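Local structure of phosphatidylinositol-specific phospholipase C (Listeria monocytogenes, 2PLC) at residues 26-39 against 71-85. The protein is a bacterial phosphatidylinositol-specific phospholipase C, a single-chain enzyme whose family X domain belongs to the TIM-barrel clan. Numbering follows the deposited sequence.
Sequences DTMSYNGDITWTLT and IYHGPIFLNASLSGV
I71 meets M28 where the antiparallel beta hairpin of strands 70-73 and 76-78 packs against the loop and short helix of 26-39, within the TIM-barrel X domain. I71 CG2, anti to the backbone N, lies 3.5 Å from M28 CB; I63 of strand 60-65 also packs on both residues. A type II' turn from H73 to I76 then reverses the chain. I76 lies against helix 34-38 and the residue after it: its CG1 touches T35 CG2, its CD1 reaches T39 OG1 just past the helix end, and its CG2 lies 3.7 Å from W36 CB at the edge of the indole. Next comes F77, whose carbonyl O accepts a hydrogen bond from D33 N at 2.9 Å, the main link between hairpin and helix start. With CG between its backbone N and carbonyl carbon (chi1 64°), D33 turns its carboxylate back over the helix start as the N-cap: OD1 accepts from W36 N, nearly along its C-O axis, and weakly from T35 N, while OD2 takes a weak bond from F77 N. The two methyls of L78 part: CD1 faces the backbone of M28 and S29, CD2 lies against N31 O and W36 CD1; one water donates to both M28 O and L78 O. N79 sets its amide beside the G32 carbonyl. Beyond the corner, the bent M28 chain carries CE to A80 CB and V85 CG2, each 3.8 Å away.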
ATOM      1  N   ASP A  26      -2.105   6.074   4.105  1.00 16.79           N
ATOM      2  CA  ASP A  26      -3.149   6.209   5.124  1.00 15.23           C
ATOM      3  C   ASP A  26      -4.530   6.062   4.478  1.00 12.80           C
ATOM      4  O   ASP A  26      -5.405   6.927   4.583  1.00 15.86           O
ATOM      5  CB  ASP A  26      -3.019   7.554   5.835  1.00 17.65           C
ATOM      6  CG  ASP A  26      -3.484   7.502   7.270  1.00 22.65           C
ATOM      7  OD1 ASP A  26      -4.109   6.504   7.701  1.00 24.21           O
ATOM      8  OD2 ASP A  26      -3.202   8.484   7.973  1.00 25.52           O
ATOM      9  N   THR A  27      -4.680   4.936   3.797  1.00 15.32           N
ATOM     10  CA  THR A  27      -5.871   4.546   3.069  1.00 14.69           C
ATOM     11  C   THR A  27      -7.233   4.910   3.664  1.00 14.93           C
ATOM     12  O   THR A  27      -8.105   5.407   2.948  1.00 12.36           O
ATOM     13  CB  THR A  27      -5.833   3.029   2.830  1.00 17.67           C
ATOM     14  OG1 THR A  27      -4.592   2.681   2.189  1.00 16.18           O
ATOM     15  CG2 THR A  27      -7.017   2.584   1.964  1.00 14.46           C
ATOM     16  N   MET A  28      -7.405   4.663   4.963  1.00 14.23           N
ATOM     17  CA  MET A  28      -8.677   4.902   5.649  1.00  7.88           C
ATOM     18  C   MET A  28      -8.987   6.313   6.124  1.00 14.16           C
ATOM     19  O   MET A  28     -10.079   6.557   6.636  1.00 11.36           O
ATOM     20  CB  MET A  28      -8.816   3.956   6.844  1.00  7.32           C
ATOM     21  CG  MET A  28      -8.729   2.485   6.495  1.00  9.31           C
ATOM     22  SD  MET A  28      -9.783   2.037   5.102  1.00 17.98           S
ATOM     23  CE  MET A  28     -11.398   1.896   5.911  1.00 19.33           C
ATOM     24  N   SER A  29      -8.040   7.235   5.983  1.00  9.70           N
ATOM     25  CA  SER A  29      -8.264   8.601   6.434  1.00 13.19           C
ATOM     26  C   SER A  29      -9.066   9.464   5.459  1.00 11.32           C
ATOM     27  O   SER A  29      -8.554  10.437   4.893  1.00 17.82           O
ATOM     28  CB  SER A  29      -6.940   9.275   6.781  1.00 10.23           C
ATOM     29  OG  SER A  29      -7.174  10.508   7.438  1.00 23.74           O
ATOM     30  N   TYR A  30     -10.316   9.075   5.241  1.00 16.94           N
ATOM     31  CA  TYR A  30     -11.234   9.810   4.369  1.00 16.01           C
ATOM     32  C   TYR A  30     -12.529  10.019   5.139  1.00 19.09           C
ATOM     33  O   TYR A  30     -13.500  10.566   4.626  1.00 16.75           O
ATOM     34  CB  TYR A  30     -11.510   9.056   3.064  1.00 12.43           C
ATOM     35  CG  TYR A  30     -12.033   7.654   3.251  1.00 11.24           C
ATOM     36  CD1 TYR A  30     -13.401   7.411   3.420  1.00 13.12           C
ATOM     37  CD2 TYR A  30     -11.159   6.566   3.261  1.00 17.57           C
ATOM     38  CE1 TYR A  30     -13.880   6.114   3.596  1.00 17.55           C
ATOM     39  CE2 TYR A  30     -11.626   5.265   3.433  1.00 21.84           C
ATOM     40  CZ  TYR A  30     -12.982   5.044   3.598  1.00 22.77           C
ATOM     41  OH  TYR A  30     -13.436   3.753   3.739  1.00 23.27           O
ATOM     42  N   ASN A  31     -12.525   9.562   6.383  1.00 18.25           N
ATOM     43  CA  ASN A  31     -13.667   9.691   7.265  1.00 21.98           C
ATOM     44  C   ASN A  31     -13.149   9.448   8.678  1.00 20.49           C
ATOM     45  O   ASN A  31     -12.064   8.884   8.854  1.00 21.61           O
ATOM     46  CB  ASN A  31     -14.738   8.659   6.896  1.00 27.84           C
ATOM     47  CG  ASN A  31     -16.073   8.936   7.562  1.00 33.36           C
ATOM     48  OD1 ASN A  31     -16.429  10.088   7.816  1.00 29.19           O
ATOM     49  ND2 ASN A  31     -16.826   7.876   7.839  1.00 36.86           N
ATOM     50  N   GLY A  32     -13.916   9.878   9.675  1.00 15.66           N
ATOM     51  CA  GLY A  32     -13.499   9.703  11.055  1.00 18.47           C
ATOM     52  C   GLY A  32     -14.447  10.350  12.048  1.00 20.71           C
ATOM     53  O   GLY A  32     -15.510  10.846  11.667  1.00 21.45           O
ATOM     54  N   ASP A  33     -14.059  10.352  13.320  1.00 20.99           N
ATOM     55  CA  ASP A  33     -14.884  10.929  14.371  1.00 18.48           C
ATOM     56  C   ASP A  33     -14.867  12.460  14.404  1.00 23.64           C
ATOM     57  O   ASP A  33     -14.336  13.109  13.501  1.00 15.86           O
ATOM     58  CB  ASP A  33     -14.509  10.339  15.743  1.00 25.74           C
ATOM     59  CG  ASP A  33     -13.082  10.671  16.179  1.00 23.07           C
ATOM     60  OD1 ASP A  33     -12.441  11.581  15.612  1.00 20.59           O
ATOM     61  OD2 ASP A  33     -12.606  10.008  17.122  1.00 27.20           O
ATOM     62  N   ILE A  34     -15.450  13.033  15.450  1.00 14.67           N
ATOM     63  CA  ILE A  34     -15.503  14.480  15.590  1.00 19.69           C
ATOM     64  C   ILE A  34     -14.107  15.121  15.561  1.00 15.94           C
ATOM     65  O   ILE A  34     -13.939  16.217  15.023  1.00 14.64           O
ATOM     66  CB  ILE A  34     -16.278  14.885  16.875  1.00 15.11           C
ATOM     67  CG1 ILE A  34     -16.547  16.390  16.889  1.00 18.58           C
ATOM     68  CG2 ILE A  34     -15.520  14.440  18.116  1.00 16.07           C
ATOM     69  CD1 ILE A  34     -17.405  16.888  15.718  1.00 17.56           C
ATOM     70  N   THR A  35     -13.103  14.428  16.097  1.00 16.52           N
ATOM     71  CA  THR A  35     -11.735  14.957  16.102  1.00 20.37           C
ATOM     72  C   THR A  35     -11.169  15.016  14.678  1.00 23.93           C
ATOM     73  O   THR A  35     -10.356  15.885  14.355  1.00 25.73           O
ATOM     74  CB  THR A  35     -10.796  14.119  17.002  1.00 22.12           C
ATOM     75  OG1 THR A  35     -11.330  14.069  18.328  1.00 25.89           O
ATOM     76  CG2 THR A  35      -9.411  14.753  17.070  1.00 21.11           C
ATOM     77  N   TRP A  36     -11.611  14.092  13.831  1.00 19.82           N
ATOM     78  CA  TRP A  36     -11.168  14.053  12.445  1.00 17.34           C
ATOM     79  C   TRP A  36     -11.685  15.279  11.685  1.00 22.55           C
ATOM     80  O   TRP A  36     -10.960  15.877  10.888  1.00 24.14           O
ATOM     81  CB  TRP A  36     -11.651  12.765  11.775  1.00 12.42           C
ATOM     82  CG  TRP A  36     -11.142  12.590  10.381  1.00 16.85           C
ATOM     83  CD1 TRP A  36      -9.931  12.074  10.003  1.00 15.64           C
ATOM     84  CD2 TRP A  36     -11.814  12.956   9.174  1.00 15.39           C
ATOM     85  NE1 TRP A  36      -9.809  12.106   8.634  1.00 12.93           N
ATOM     86  CE2 TRP A  36     -10.950  12.645   8.101  1.00 16.18           C
ATOM     87  CE3 TRP A  36     -13.066  13.520   8.892  1.00 19.12           C
ATOM     88  CZ2 TRP A  36     -11.297  12.882   6.773  1.00 18.57           C
ATOM     89  CZ3 TRP A  36     -13.410  13.753   7.568  1.00 15.55           C
ATOM     90  CH2 TRP A  36     -12.527  13.435   6.527  1.00 15.81           C
ATOM     91  N   THR A  37     -12.933  15.663  11.943  1.00 22.90           N
ATOM     92  CA  THR A  37     -13.520  16.824  11.274  1.00 25.28           C
ATOM     93  C   THR A  37     -12.863  18.127  11.743  1.00 22.97           C
ATOM     94  O   THR A  37     -12.655  19.041  10.949  1.00 25.30           O
ATOM     95  CB  THR A  37     -15.050  16.910  11.505  1.00 29.35           C
ATOM     96  OG1 THR A  37     -15.314  17.027  12.907  1.00 33.24           O
ATOM     97  CG2 THR A  37     -15.747  15.671  10.963  1.00 16.70           C
ATOM     98  N   LEU A  38     -12.532  18.198  13.030  1.00 18.89           N
ATOM     99  CA  LEU A  38     -11.886  19.384  13.615  1.00 21.29           C
ATOM    100  C   LEU A  38     -10.444  19.596  13.125  1.00 20.28           C
ATOM    101  O   LEU A  38      -9.980  20.730  13.012  1.00 17.25           O
ATOM    102  CB  LEU A  38     -11.896  19.290  15.148  1.00 18.27           C
ATOM    103  CG  LEU A  38     -13.266  19.316  15.835  1.00 19.58           C
ATOM    104  CD1 LEU A  38     -13.120  19.008  17.327  1.00 17.19           C
ATOM    105  CD2 LEU A  38     -13.906  20.671  15.620  1.00 20.01           C
ATOM    106  N   THR A  39      -9.746  18.499  12.842  1.00 23.47           N
ATOM    107  CA  THR A  39      -8.361  18.552  12.375  1.00 20.59           C
ATOM    108  C   THR A  39      -8.246  18.088  10.923  1.00 24.04           C
ATOM    109  O   THR A  39      -7.148  17.799  10.445  1.00 27.49           O
ATOM    110  CB  THR A  39      -7.474  17.623  13.215  1.00 19.42           C
ATOM    111  OG1 THR A  39      -7.891  16.269  13.007  1.00 23.93           O
ATOM    112  CG2 THR A  39      -7.583  17.956  14.696  1.00 24.35           C
ATOM    113  N   ILE A  71      -9.652   1.136  13.315  1.00 30.27           N
ATOM    114  CA  ILE A  71      -8.771   1.910  12.446  1.00 25.74           C
ATOM    115  C   ILE A  71      -8.554   3.306  13.019  1.00 26.40           C
ATOM    116  O   ILE A  71      -9.513   4.018  13.338  1.00 22.82           O
ATOM    117  CB  ILE A  71      -9.338   2.009  11.006  1.00 26.59           C
ATOM    118  CG1 ILE A  71      -9.667   0.607  10.466  1.00 24.67           C
ATOM    119  CG2 ILE A  71      -8.345   2.713  10.093  1.00 20.08           C
ATOM    120  CD1 ILE A  71      -8.556  -0.414  10.637  1.00 24.38           C
ATOM    121  N   TYR A  72      -7.286   3.690  13.137  1.00 20.94           N
ATOM    122  CA  TYR A  72      -6.918   4.981  13.706  1.00 27.17           C
ATOM    123  C   TYR A  72      -5.893   5.789  12.917  1.00 27.14           C
ATOM    124  O   TYR A  72      -5.263   5.314  11.973  1.00 28.73           O
ATOM    125  CB  TYR A  72      -6.351   4.792  15.122  1.00 27.98           C
ATOM    126  CG  TYR A  72      -7.364   4.452  16.191  1.00 29.15           C
ATOM    127  CD1 TYR A  72      -7.810   3.144  16.365  1.00 28.46           C
ATOM    128  CD2 TYR A  72      -7.870   5.440  17.036  1.00 28.70           C
ATOM    129  CE1 TYR A  72      -8.737   2.828  17.352  1.00 31.35           C
ATOM    130  CE2 TYR A  72      -8.798   5.133  18.025  1.00 33.30           C
ATOM    131  CZ  TYR A  72      -9.227   3.827  18.174  1.00 26.58           C
ATOM    132  OH  TYR A  72     -10.155   3.518  19.138  1.00 40.55           O
ATOM    133  N   HIS A  73      -5.747   7.031  13.356  1.00 28.70           N
ATOM    134  CA  HIS A  73      -4.788   7.978  12.819  1.00 25.24           C
ATOM    135  C   HIS A  73      -4.340   8.651  14.106  1.00 25.53           C
ATOM    136  O   HIS A  73      -4.824   9.724  14.469  1.00 25.28           O
ATOM    137  CB  HIS A  73      -5.460   8.984  11.893  1.00 23.11           C
ATOM    138  CG  HIS A  73      -4.508   9.981  11.309  1.00 28.49           C
ATOM    139  ND1 HIS A  73      -4.030  11.063  12.016  1.00 29.32           N
ATOM    140  CD2 HIS A  73      -3.928  10.046  10.089  1.00 22.65           C
ATOM    141  CE1 HIS A  73      -3.196  11.750  11.256  1.00 25.22           C
ATOM    142  NE2 HIS A  73      -3.117  11.153  10.081  1.00 28.90           N
ATOM    143  N   GLY A  74      -3.458   7.968  14.828  1.00 21.01           N
ATOM    144  CA  GLY A  74      -2.994   8.479  16.102  1.00 20.84           C
ATOM    145  C   GLY A  74      -4.147   8.334  17.080  1.00 23.66           C
ATOM    146  O   GLY A  74      -4.714   7.247  17.216  1.00 32.90           O
ATOM    147  N   PRO A  75      -4.543   9.422  17.752  1.00 26.01           N
ATOM    148  CA  PRO A  75      -5.645   9.406  18.718  1.00 28.03           C
ATOM    149  C   PRO A  75      -7.000   9.581  18.035  1.00 29.95           C
ATOM    150  O   PRO A  75      -8.038   9.645  18.694  1.00 32.69           O
ATOM    151  CB  PRO A  75      -5.324  10.609  19.592  1.00 31.54           C
ATOM    152  CG  PRO A  75      -4.780  11.586  18.588  1.00 29.94           C
ATOM    153  CD  PRO A  75      -3.868  10.736  17.737  1.00 26.85           C
ATOM    154  N   ILE A  76      -6.976   9.680  16.710  1.00 26.46           N
ATOM    155  CA  ILE A  76      -8.181   9.885  15.922  1.00 20.99           C
ATOM    156  C   ILE A  76      -8.777   8.588  15.385  1.00 26.23           C
ATOM    157  O   ILE A  76      -8.129   7.862  14.630  1.00 24.68           O
ATOM    158  CB  ILE A  76      -7.888  10.842  14.748  1.00 22.49           C
ATOM    159  CG1 ILE A  76      -7.439  12.198  15.290  1.00 20.02           C
ATOM    160  CG2 ILE A  76      -9.110  11.006  13.857  1.00 23.52           C
ATOM    161  CD1 ILE A  76      -6.945  13.137  14.223  1.00 24.37           C
ATOM    162  N   PHE A  77     -10.007   8.296  15.805  1.00 23.82           N
ATOM    163  CA  PHE A  77     -10.729   7.111  15.352  1.00 20.82           C
ATOM    164  C   PHE A  77     -11.239   7.414  13.944  1.00 22.69           C
ATOM    165  O   PHE A  77     -11.826   8.471  13.711  1.00 21.72           O
ATOM    166  CB  PHE A  77     -11.901   6.832  16.295  1.00 21.57           C
ATOM    167  CG  PHE A  77     -12.787   5.694  15.858  1.00 25.58           C
ATOM    168  CD1 PHE A  77     -12.243   4.511  15.362  1.00 19.40           C
ATOM    169  CD2 PHE A  77     -14.170   5.806  15.951  1.00 19.13           C
ATOM    170  CE1 PHE A  77     -13.062   3.460  14.965  1.00 19.57           C
ATOM    171  CE2 PHE A  77     -14.999   4.758  15.555  1.00 27.54           C
ATOM    172  CZ  PHE A  77     -14.442   3.581  15.061  1.00 23.02           C
ATOM    173  N   LEU A  78     -11.029   6.483  13.013  1.00 23.55           N
ATOM    174  CA  LEU A  78     -11.452   6.688  11.633  1.00 14.47           C
ATOM    175  C   LEU A  78     -12.788   6.062  11.233  1.00 18.52           C
ATOM    176  O   LEU A  78     -13.048   5.868  10.049  1.00 21.48           O
ATOM    177  CB  LEU A  78     -10.344   6.247  10.671  1.00 19.25           C
ATOM    178  CG  LEU A  78      -9.004   6.989  10.786  1.00 13.99           C
ATOM    179  CD1 LEU A  78      -8.042   6.473   9.737  1.00 18.78           C
ATOM    180  CD2 LEU A  78      -9.210   8.484  10.613  1.00 14.42           C
ATOM    181  N   ASN A  79     -13.647   5.778  12.210  1.00 18.07           N
ATOM    182  CA  ASN A  79     -14.962   5.186  11.935  1.00 22.73           C
ATOM    183  C   ASN A  79     -14.906   3.944  11.049  1.00 22.34           C
ATOM    184  O   ASN A  79     -15.668   3.812  10.083  1.00 21.79           O
ATOM    185  CB  ASN A  79     -15.913   6.225  11.324  1.00 20.70           C
ATOM    186  CG  ASN A  79     -16.449   7.202  12.351  1.00 25.18           C
ATOM    187  OD1 ASN A  79     -15.911   7.322  13.452  1.00 28.57           O
ATOM    188  ND2 ASN A  79     -17.520   7.901  11.999  1.00 21.42           N
ATOM    189  N   ALA A  80     -13.980   3.049  11.375  1.00 19.50           N
ATOM    190  CA  ALA A  80     -13.804   1.807  10.633  1.00 20.30           C
ATOM    191  C   ALA A  80     -13.148   0.781  11.547  1.00 18.75           C
ATOM    192  O   ALA A  80     -12.488   1.138  12.520  1.00 15.60           O
ATOM    193  CB  ALA A  80     -12.943   2.041   9.390  1.00 15.07           C
ATOM    194  N   SER A  81     -13.366  -0.495  11.249  1.00 21.34           N
ATOM    195  CA  SER A  81     -12.785  -1.579  12.036  1.00 17.88           C
ATOM    196  C   SER A  81     -11.981  -2.467  11.098  1.00 22.29           C
ATOM    197  O   SER A  81     -12.183  -2.452   9.879  1.00 17.63           O
ATOM    198  CB  SER A  81     -13.885  -2.396  12.718  1.00 20.32           C
ATOM    199  OG  SER A  81     -14.825  -2.883  11.769  1.00 17.93           O
ATOM    200  N   LEU A  82     -11.058  -3.234  11.661  1.00 24.90           N
ATOM    201  CA  LEU A  82     -10.238  -4.119  10.848  1.00 24.94           C
ATOM    202  C   LEU A  82     -11.108  -5.179  10.177  1.00 19.25           C
ATOM    203  O   LEU A  82     -10.883  -5.528   9.022  1.00 26.08           O
ATOM    204  CB  LEU A  82      -9.135  -4.757  11.694  1.00 22.20           C
ATOM    205  CG  LEU A  82      -8.035  -5.476  10.916  1.00 22.55           C
ATOM    206  CD1 LEU A  82      -7.483  -4.565   9.827  1.00 23.05           C
ATOM    207  CD2 LEU A  82      -6.936  -5.918  11.862  1.00 24.15           C
ATOM    208  N   SER A  83     -12.135  -5.645  10.886  1.00 17.86           N
ATOM    209  CA  SER A  83     -13.048  -6.650  10.347  1.00 17.82           C
ATOM    210  C   SER A  83     -13.774  -6.078   9.141  1.00 22.35           C
ATOM    211  O   SER A  83     -14.012  -6.783   8.155  1.00 27.02           O
ATOM    212  CB  SER A  83     -14.062  -7.097  11.407  1.00 24.04           C
ATOM    213  OG  SER A  83     -14.866  -6.014  11.840  1.00 34.53           O
ATOM    214  N   GLY A  84     -14.093  -4.787   9.213  1.00 21.80           N
ATOM    215  CA  GLY A  84     -14.776  -4.128   8.113  1.00 20.80           C
ATOM    216  C   GLY A  84     -13.863  -4.044   6.908  1.00 17.93           C
ATOM    217  O   GLY A  84     -14.274  -4.323   5.777  1.00 25.80           O
ATOM    218  N   VAL A  85     -12.612  -3.669   7.160  1.00 15.90           N
ATOM    219  CA  VAL A  85     -11.603  -3.553   6.109  1.00 14.19           C
ATOM    220  C   VAL A  85     -11.377  -4.915   5.442  1.00 10.56           C
ATOM    221  O   VAL A  85     -11.413  -5.022   4.216  1.00 19.21           O
ATOM    222  CB  VAL A  85     -10.264  -3.017   6.683  1.00 16.35           C
ATOM    223  CG1 VAL A  85      -9.179  -3.046   5.624  1.00 12.90           C
ATOM    224  CG2 VAL A  85     -10.450  -1.601   7.187  1.00 14.89           C
TER
HETATM  225  O   HOH W   1     -12.732   5.442   7.274  1.00 29.93           O